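Local atomic coordinates of putative sortase (Streptococcus pneumoniae, PDB entry 2W1K), a protein that probably acts as a class C sortase, a cysteine transpeptidase that joins pilin subunits covalently during assembly of the pneumococcal pilus fibre. Residues Gly8-Phe12 / Val63-Leu67; Gly139-Glu144 / Arg191-Lys197. The contacts are given in a common frame with arbitrary orientation. Residue numbers count along the deposited sequence, not the author numbering.

Contact 1 of 2, residues Gly8-Phe12 / Val63-Leu67; sequences GHATF and VYGYL
Helix 8-12, part of the N-terminal helix 5-15, runs roughly antiparallel to strand 65-67, 145° between their N-to-C directions, axes 9.2 Å apart at closest approach. Phe12 CA sits opposite Val63 CA (7.2 Å) and His9 CA opposite Tyr66 CA (6.7 Å). Val63 sends CG1 to Phe12 CD1 at 4.0 Å, and Phe12 (chi1 t) brings CE1 to 3.5 Å from Val63 O. Phe12 CZ reaches Tyr64 O at 3.5 Å and Gly65 CA at 3.8 Å; here Tyr64 and Gly65 both face Val78 of strand 74-80, forming a classic beta bulge in the closed sortase beta-barrel, against which the helix packs. Tyr66 (chi1 -94°) points toward the helix. His9 CA lies 3.7 Å from the Tyr66 ring centroid as a CH-pi contact, and the edge of the His9 ring, whose NE2 is hydrogen-bonded to Asp137, meets that ring face T-shaped, centroids 5.2 Å apart. Phe12 CB touches Tyr66 CE1 at 3.4 Å, and Tyr66 OH comes within 3.0 Å of Gly8 C, where glycine avoids a CB clash.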
ATOM      1  N   GLY A   8      -6.663   0.893 -15.699  1.00 43.92           N
ATOM      2  CA  GLY A   8      -7.308   1.074 -14.439  1.00 38.52           C
ATOM      3  C   GLY A   8      -6.772   2.325 -13.791  1.00 35.25           C
ATOM      4  O   GLY A   8      -7.530   3.090 -13.236  1.00 33.92           O
ATOM      5  N   HIS A   9      -5.459   2.495 -13.886  1.00 33.41           N
ATOM      6  CA  HIS A   9      -4.768   3.659 -13.331  1.00 34.04           C
ATOM      7  C   HIS A   9      -5.311   4.910 -14.014  1.00 33.49           C
ATOM      8  O   HIS A   9      -5.591   5.925 -13.359  1.00 33.18           O
ATOM      9  CB  HIS A   9      -3.246   3.585 -13.540  1.00 31.65           C
ATOM     10  CG  HIS A   9      -2.559   4.831 -13.094  1.00 36.47           C
ATOM     11  ND1 HIS A   9      -2.094   5.797 -13.963  1.00 35.57           N
ATOM     12  CD2 HIS A   9      -2.321   5.305 -11.844  1.00 32.88           C
ATOM     13  CE1 HIS A   9      -1.573   6.790 -13.279  1.00 33.65           C
ATOM     14  NE2 HIS A   9      -1.685   6.509 -11.992  1.00 30.35           N
ATOM     15  N   ALA A  10      -5.439   4.877 -15.331  1.00 33.38           N
ATOM     16  CA  ALA A  10      -5.889   6.112 -15.962  1.00 36.57           C
ATOM     17  C   ALA A  10      -7.336   6.373 -15.502  1.00 38.04           C
ATOM     18  O   ALA A  10      -7.704   7.533 -15.251  1.00 38.82           O
ATOM     19  CB  ALA A  10      -5.764   6.114 -17.541  1.00 34.77           C
ATOM     20  N   THR A  11      -8.150   5.332 -15.353  1.00 39.41           N
ATOM     21  CA  THR A  11      -9.513   5.631 -14.904  1.00 41.68           C
ATOM     22  C   THR A  11      -9.557   6.156 -13.429  1.00 41.56           C
ATOM     23  O   THR A  11     -10.190   7.217 -13.133  1.00 39.82           O
ATOM     24  CB  THR A  11     -10.583   4.487 -15.216  1.00 43.37           C
ATOM     25  OG1 THR A  11     -10.962   3.784 -14.015  1.00 46.54           O
ATOM     26  CG2 THR A  11     -10.110   3.499 -16.338  1.00 45.76           C
ATOM     27  N   PHE A  12      -8.870   5.429 -12.529  1.00 41.15           N
ATOM     28  CA  PHE A  12      -8.575   5.934 -11.178  1.00 39.71           C
ATOM     29  C   PHE A  12      -8.271   7.413 -11.224  1.00 40.43           C
ATOM     30  O   PHE A  12      -9.035   8.225 -10.664  1.00 41.94           O
ATOM     31  CB  PHE A  12      -7.400   5.200 -10.511  1.00 39.54           C
ATOM     32  CG  PHE A  12      -7.045   5.775  -9.167  1.00 38.07           C
ATOM     33  CD1 PHE A  12      -7.965   5.740  -8.115  1.00 37.04           C
ATOM     34  CD2 PHE A  12      -5.804   6.415  -8.954  1.00 38.89           C
ATOM     35  CE1 PHE A  12      -7.631   6.293  -6.863  1.00 37.33           C
ATOM     36  CE2 PHE A  12      -5.480   6.961  -7.705  1.00 34.31           C
ATOM     37  CZ  PHE A  12      -6.407   6.897  -6.671  1.00 33.37           C
ATOM     38  N   VAL A  63     -10.989   1.418  -5.631  1.00 28.23           N
ATOM     39  CA  VAL A  63      -9.568   1.548  -5.602  1.00 27.40           C
ATOM     40  C   VAL A  63      -9.172   2.829  -4.791  1.00 28.92           C
ATOM     41  O   VAL A  63      -9.614   3.975  -5.093  1.00 25.97           O
ATOM     42  CB  VAL A  63      -9.051   1.651  -7.012  1.00 28.37           C
ATOM     43  CG1 VAL A  63      -7.583   1.920  -6.980  1.00 21.80           C
ATOM     44  CG2 VAL A  63      -9.416   0.312  -7.775  1.00 28.51           C
ATOM     45  N   TYR A  64      -8.375   2.623  -3.736  1.00 26.83           N
ATOM     46  CA  TYR A  64      -8.003   3.740  -2.951  1.00 26.90           C
ATOM     47  C   TYR A  64      -6.737   4.515  -3.519  1.00 27.33           C
ATOM     48  O   TYR A  64      -6.614   5.755  -3.332  1.00 27.17           O
ATOM     49  CB  TYR A  64      -7.703   3.212  -1.546  1.00 23.65           C
ATOM     50  CG  TYR A  64      -7.175   4.320  -0.590  1.00 26.67           C
ATOM     51  CD1 TYR A  64      -7.997   5.363  -0.178  1.00 26.54           C
ATOM     52  CD2 TYR A  64      -5.849   4.282  -0.097  1.00 25.97           C
ATOM     53  CE1 TYR A  64      -7.524   6.367   0.679  1.00 23.25           C
ATOM     54  CE2 TYR A  64      -5.366   5.303   0.746  1.00 23.16           C
ATOM     55  CZ  TYR A  64      -6.228   6.295   1.149  1.00 26.58           C
ATOM     56  OH  TYR A  64      -5.791   7.240   2.025  1.00 20.97           O
ATOM     57  N   GLY A  65      -5.784   3.770  -4.101  1.00 25.90           N
ATOM     58  CA  GLY A  65      -4.523   4.336  -4.639  1.00 28.41           C
ATOM     59  C   GLY A  65      -3.933   3.398  -5.670  1.00 29.50           C
ATOM     60  O   GLY A  65      -4.457   2.290  -5.879  1.00 29.73           O
ATOM     61  N   TYR A  66      -2.877   3.852  -6.359  1.00 29.37           N
ATOM     62  CA  TYR A  66      -2.087   2.957  -7.195  1.00 29.68           C
ATOM     63  C   TYR A  66      -0.663   2.893  -6.736  1.00 30.20           C
ATOM     64  O   TYR A  66      -0.071   3.928  -6.372  1.00 30.75           O
ATOM     65  CB  TYR A  66      -2.095   3.353  -8.694  1.00 29.33           C
ATOM     66  CG  TYR A  66      -3.149   2.606  -9.402  1.00 31.80           C
ATOM     67  CD1 TYR A  66      -4.447   3.051  -9.296  1.00 40.01           C
ATOM     68  CD2 TYR A  66      -2.881   1.507 -10.206  1.00 37.08           C
ATOM     69  CE1 TYR A  66      -5.464   2.442  -9.917  1.00 39.74           C
ATOM     70  CE2 TYR A  66      -3.962   0.822 -10.858  1.00 37.07           C
ATOM     71  CZ  TYR A  66      -5.210   1.341 -10.667  1.00 38.07           C
ATOM     72  OH  TYR A  66      -6.351   0.857 -11.194  1.00 48.54           O
ATOM     73  N   LEU A  67      -0.095   1.700  -6.839  1.00 28.29           N
ATOM     74  CA  LEU A  67       1.223   1.494  -6.320  1.00 29.72           C
ATOM     75  C   LEU A  67       2.129   0.918  -7.444  1.00 30.08           C
ATOM     76  O   LEU A  67       1.752  -0.012  -8.202  1.00 29.16           O
ATOM     77  CB  LEU A  67       1.163   0.535  -5.097  1.00 28.66           C
ATOM     78  CG  LEU A  67       2.507   0.256  -4.385  1.00 27.00           C
ATOM     79  CD1 LEU A  67       2.233  -0.143  -2.933  1.00 29.30           C
ATOM     80  CD2 LEU A  67       3.303  -0.928  -5.048  1.00 31.76           C
TER

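Contact 2 of 2, residues Gly139-Glu144 / Arg191-Lys197; sequences GQEIVE and RVAVYQK. With MES (2-(N-morpholino)-ethanesulfonic acid), chain C.
Two antiparallel strands, 141-144 and 191-196, pair at 4.6 Å between axes, 167° between N-to-C directions. Glu141 faces Gln196 and Val143 faces Val194 (CA-CA 4.2 Å) as non-hydrogen-bonded pairs; Ile142 with Tyr195 and Glu144 with Ala193 are hydrogen-bonded pairs. Ile142 N donates to Tyr195 O (2.9 Å) and Tyr195 N to Ile142 O (2.8 Å). Glu144 N donates to Ala193 O (2.7 Å), but Glu144 O accepts from both Val192 N (2.7 Å) and, weakly, Ala193 N (3.4 Å), the signature of a classic beta bulge. Beyond the ladder, Lys197 N donates to Gln140 O (3.1 Å); a water bridges the two, donating to Gln140 O (2.7 Å) and accepting weakly from Lys197 N (3.0 Å). Gly139 offers its O to Lys197 NZ (3.0 Å), whose charge is further met by a salt bridge to Asp137.

On the face bearing Ile142, Glu144 extends (chi1 and chi2 t) so that OE1 accepts from Tyr195 OH at 3.0 Å. On the face of Val143, Glu141 OE2 accepts from Gln196 NE2 (2.7 Å) and from N4 of a MES molecule, probably from the crystallisation liquor, at 3.0 Å; OE1 is held by Tyr21 and Asn138. The MES O2S accepts from Arg191 NH1 (2.8 Å) and NH2 (3.2 Å), NH2 also bonding Tyr145, and Val143 CG1 packs over the guanidinium, 3.6 Å from Arg191 CZ. In the barrel wall strand 133-137 pairs with the other edge of 141-153; helix 202-209 packs on Ile142 and Tyr195, and helix 18-34 touches Gln140.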
ATOM      1  N   GLY A 139      -3.974   9.963  -6.579  1.00 28.03           N
ATOM      2  CA  GLY A 139      -4.866  10.705  -7.492  1.00 27.55           C
ATOM      3  C   GLY A 139      -4.310  11.978  -8.037  1.00 26.73           C
ATOM      4  O   GLY A 139      -4.176  12.135  -9.265  1.00 27.25           O
ATOM      5  N   GLN A 140      -3.989  12.895  -7.130  1.00 27.62           N
ATOM      6  CA  GLN A 140      -3.407  14.236  -7.442  1.00 28.14           C
ATOM      7  C   GLN A 140      -1.960  14.401  -7.137  1.00 26.76           C
ATOM      8  O   GLN A 140      -1.416  15.434  -7.462  1.00 28.04           O
ATOM      9  CB  GLN A 140      -4.102  15.321  -6.591  1.00 28.69           C
ATOM     10  CG  GLN A 140      -5.589  15.181  -6.616  1.00 31.17           C
ATOM     11  CD  GLN A 140      -6.268  15.904  -7.745  1.00 38.39           C
ATOM     12  OE1 GLN A 140      -7.221  15.399  -8.376  1.00 44.67           O
ATOM     13  NE2 GLN A 140      -5.857  17.110  -7.976  1.00 43.39           N
ATOM     14  N   GLU A 141      -1.378  13.439  -6.432  1.00 25.72           N
ATOM     15  CA  GLU A 141       0.019  13.472  -6.032  1.00 26.86           C
ATOM     16  C   GLU A 141       0.658  12.065  -6.221  1.00 26.49           C
ATOM     17  O   GLU A 141      -0.000  11.021  -6.006  1.00 25.26           O
ATOM     18  CB  GLU A 141       0.109  13.749  -4.541  1.00 25.29           C
ATOM     19  CG  GLU A 141      -0.646  15.010  -4.156  1.00 27.51           C
ATOM     20  CD  GLU A 141      -0.669  15.241  -2.661  1.00 28.62           C
ATOM     21  OE1 GLU A 141      -1.302  14.381  -1.987  1.00 26.33           O
ATOM     22  OE2 GLU A 141      -0.053  16.229  -2.114  1.00 25.45           O
ATOM     23  N   ILE A 142       1.974  12.045  -6.476  1.00 25.21           N
ATOM     24  CA  ILE A 142       2.691  10.822  -6.475  1.00 25.56           C
ATOM     25  C   ILE A 142       3.640  10.895  -5.327  1.00 26.94           C
ATOM     26  O   ILE A 142       4.420  11.872  -5.200  1.00 29.67           O
ATOM     27  CB  ILE A 142       3.433  10.563  -7.812  1.00 23.93           C
ATOM     28  CG1 ILE A 142       2.473  10.164  -8.942  1.00 21.70           C
ATOM     29  CG2 ILE A 142       4.274   9.285  -7.586  1.00 27.18           C
ATOM     30  CD1 ILE A 142       3.036  10.389 -10.481  1.00 22.53           C
ATOM     31  N   VAL A 143       3.624   9.903  -4.442  1.00 29.10           N
ATOM     32  CA  VAL A 143       4.518  10.019  -3.266  1.00 27.22           C
ATOM     33  C   VAL A 143       5.629   9.067  -3.631  1.00 28.79           C
ATOM     34  O   VAL A 143       5.347   7.978  -4.136  1.00 30.21           O
ATOM     35  CB  VAL A 143       3.829   9.524  -1.996  1.00 26.70           C
ATOM     36  CG1 VAL A 143       4.765   9.550  -0.819  1.00 22.18           C
ATOM     37  CG2 VAL A 143       2.522  10.364  -1.771  1.00 28.51           C
ATOM     38  N   GLU A 144       6.856   9.463  -3.355  1.00 26.36           N
ATOM     39  CA  GLU A 144       8.008   8.631  -3.674  1.00 28.64           C
ATOM     40  C   GLU A 144       8.578   8.077  -2.367  1.00 26.52           C
ATOM     41  O   GLU A 144       8.672   8.821  -1.400  1.00 25.18           O
ATOM     42  CB  GLU A 144       9.091   9.439  -4.486  1.00 24.95           C
ATOM     43  CG  GLU A 144      10.275   8.474  -4.714  1.00 28.06           C
ATOM     44  CD  GLU A 144      11.449   9.161  -5.363  1.00 28.46           C
ATOM     45  OE1 GLU A 144      11.240  10.211  -6.023  1.00 33.27           O
ATOM     46  OE2 GLU A 144      12.580   8.640  -5.221  1.00 35.33           O
ATOM     47  N   ARG A 191       9.623   7.353   3.090  1.00 28.65           N
ATOM     48  CA  ARG A 191       9.109   8.340   2.221  1.00 28.32           C
ATOM     49  C   ARG A 191      10.160   9.325   1.893  1.00 29.25           C
ATOM     50  O   ARG A 191      10.854   9.832   2.811  1.00 27.49           O
ATOM     51  CB  ARG A 191       7.984   9.087   2.885  1.00 27.57           C
ATOM     52  CG  ARG A 191       7.455  10.220   1.948  1.00 26.22           C
ATOM     53  CD  ARG A 191       6.169  10.910   2.681  1.00 21.59           C
ATOM     54  NE  ARG A 191       5.023   9.992   2.780  1.00 26.96           N
ATOM     55  CZ  ARG A 191       3.746  10.365   2.544  1.00 31.42           C
ATOM     56  NH1 ARG A 191       3.412  11.681   2.322  1.00 22.85           N
ATOM     57  NH2 ARG A 191       2.798   9.470   2.536  1.00 26.98           N
ATOM     58  N   VAL A 192      10.228   9.645   0.603  1.00 28.26           N
ATOM     59  CA  VAL A 192      11.191  10.650   0.138  1.00 32.46           C
ATOM     60  C   VAL A 192      10.629  12.059  -0.285  1.00 31.52           C
ATOM     61  O   VAL A 192      11.211  13.106   0.030  1.00 32.45           O
ATOM     62  CB  VAL A 192      12.075   9.952  -1.027  1.00 31.38           C
ATOM     63  CG1 VAL A 192      12.626  10.889  -1.941  1.00 35.36           C
ATOM     64  CG2 VAL A 192      13.087   9.062  -0.419  1.00 35.49           C
ATOM     65  N   ALA A 193       9.535  12.080  -1.026  1.00 29.27           N
ATOM     66  CA  ALA A 193       9.073  13.337  -1.578  1.00 28.50           C
ATOM     67  C   ALA A 193       7.625  13.052  -2.026  1.00 29.20           C
ATOM     68  O   ALA A 193       7.207  11.868  -2.148  1.00 27.17           O
ATOM     69  CB  ALA A 193       9.965  13.755  -2.832  1.00 28.61           C
ATOM     70  N   VAL A 194       6.874  14.132  -2.244  1.00 28.38           N
ATOM     71  CA  VAL A 194       5.506  14.103  -2.710  1.00 27.92           C
ATOM     72  C   VAL A 194       5.572  15.064  -3.950  1.00 28.37           C
ATOM     73  O   VAL A 194       6.037  16.184  -3.827  1.00 26.36           O
ATOM     74  CB  VAL A 194       4.499  14.727  -1.670  1.00 29.40           C
ATOM     75  CG1 VAL A 194       3.120  14.828  -2.262  1.00 24.99           C
ATOM     76  CG2 VAL A 194       4.426  13.880  -0.376  1.00 28.86           C
ATOM     77  N   TYR A 195       5.072  14.630  -5.093  1.00 27.26           N
ATOM     78  CA  TYR A 195       4.993  15.470  -6.252  1.00 28.16           C
ATOM     79  C   TYR A 195       3.574  15.773  -6.521  1.00 28.35           C
ATOM     80  O   TYR A 195       2.731  14.856  -6.512  1.00 30.75           O
ATOM     81  CB  TYR A 195       5.595  14.719  -7.459  1.00 29.45           C
ATOM     82  CG  TYR A 195       7.064  14.270  -7.185  1.00 30.13           C
ATOM     83  CD1 TYR A 195       8.155  15.163  -7.364  1.00 33.29           C
ATOM     84  CD2 TYR A 195       7.366  12.971  -6.716  1.00 36.02           C
ATOM     85  CE1 TYR A 195       9.486  14.791  -7.049  1.00 29.70           C
ATOM     86  CE2 TYR A 195       8.753  12.591  -6.408  1.00 36.80           C
ATOM     87  CZ  TYR A 195       9.778  13.520  -6.620  1.00 33.77           C
ATOM     88  OH  TYR A 195      11.121  13.231  -6.380  1.00 42.77           O
ATOM     89  N   GLN A 196       3.292  17.042  -6.841  1.00 27.06           N
ATOM     90  CA  GLN A 196       1.969  17.442  -7.271  1.00 28.51           C
ATOM     91  C   GLN A 196       1.908  17.261  -8.751  1.00 28.36           C
ATOM     92  O   GLN A 196       2.803  17.720  -9.448  1.00 26.34           O
ATOM     93  CB  GLN A 196       1.790  18.977  -7.028  1.00 30.74           C
ATOM     94  CG  GLN A 196       2.062  19.359  -5.512  1.00 29.27           C
ATOM     95  CD  GLN A 196       1.020  18.596  -4.607  1.00 29.58           C
ATOM     96  OE1 GLN A 196      -0.191  18.688  -4.817  1.00 29.29           O
ATOM     97  NE2 GLN A 196       1.514  17.940  -3.587  1.00 25.68           N
ATOM     98  N   LYS A 197       0.796  16.745  -9.218  1.00 27.69           N
ATOM     99  CA  LYS A 197       0.654  16.486 -10.615  1.00 30.92           C
ATOM    100  C   LYS A 197       0.387  17.815 -11.333  1.00 31.88           C
ATOM    101  O   LYS A 197       0.469  17.906 -12.544  1.00 32.48           O
ATOM    102  CB  LYS A 197      -0.471  15.485 -10.858  1.00 32.46           C
ATOM    103  CG  LYS A 197      -0.109  14.019 -10.369  1.00 31.92           C
ATOM    104  CD  LYS A 197      -1.288  13.097 -10.723  1.00 33.10           C
ATOM    105  CE  LYS A 197      -0.982  11.668 -10.425  1.00 30.85           C
ATOM    106  NZ  LYS A 197      -2.115  10.772 -11.022  1.00 32.50           N
TER
HETATM  107  O1  MES C1243      -0.318  19.358   0.436  1.00 35.73           O
HETATM  108  C2  MES C1243       0.843  18.531   0.350  1.00 33.55           C
HETATM  109  C3  MES C1243       0.652  17.101   0.907  1.00 35.73           C
HETATM  110  N4  MES C1243      -0.719  16.584   0.775  1.00 38.82           N
HETATM  111  C5  MES C1243      -1.864  17.508   0.675  1.00 30.03           C
HETATM  112  C6  MES C1243      -1.486  18.766  -0.137  1.00 35.47           C
HETATM  113  C7  MES C1243      -1.005  15.151   0.967  1.00 34.90           C
HETATM  114  C8  MES C1243       0.172  14.167   1.062  1.00 34.67           C
HETATM  115  S   MES C1243      -0.376  12.706   1.786  1.00 34.95           S
HETATM  116  O1S MES C1243      -1.482  12.301   1.039  1.00 33.50           O
HETATM  117  O2S MES C1243       0.743  11.718   1.578  1.00 33.06           O
HETATM  118  O3S MES C1243      -0.598  12.962   3.208  1.00 32.08           O
HETATM  119  O   HOH W   1      -1.737  18.016  -8.101  1.00 39.83           O

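In the fold
Contact 1 closes before contact 2 opens along the chain, yet their centres lie about 14 Å apart and they touch where Phe12 CE2 comes 3.5 Å from Gly139 N. Both reach the eight-stranded sheet that closes into the sortase barrel: 65-69 and 133-137 are the first and last strands in its order, and backbone bonding of Tyr66 with Asp137 brings them together. Asp137 ties the two sites further, taking His9 of contact 1 and Lys197 of contact 2. Phe210, just past helix 202-209, stacks on His9 and touches Ile142. The N-terminal helix and the C-terminal end of the modelled chain thus meet beside the barrel closure.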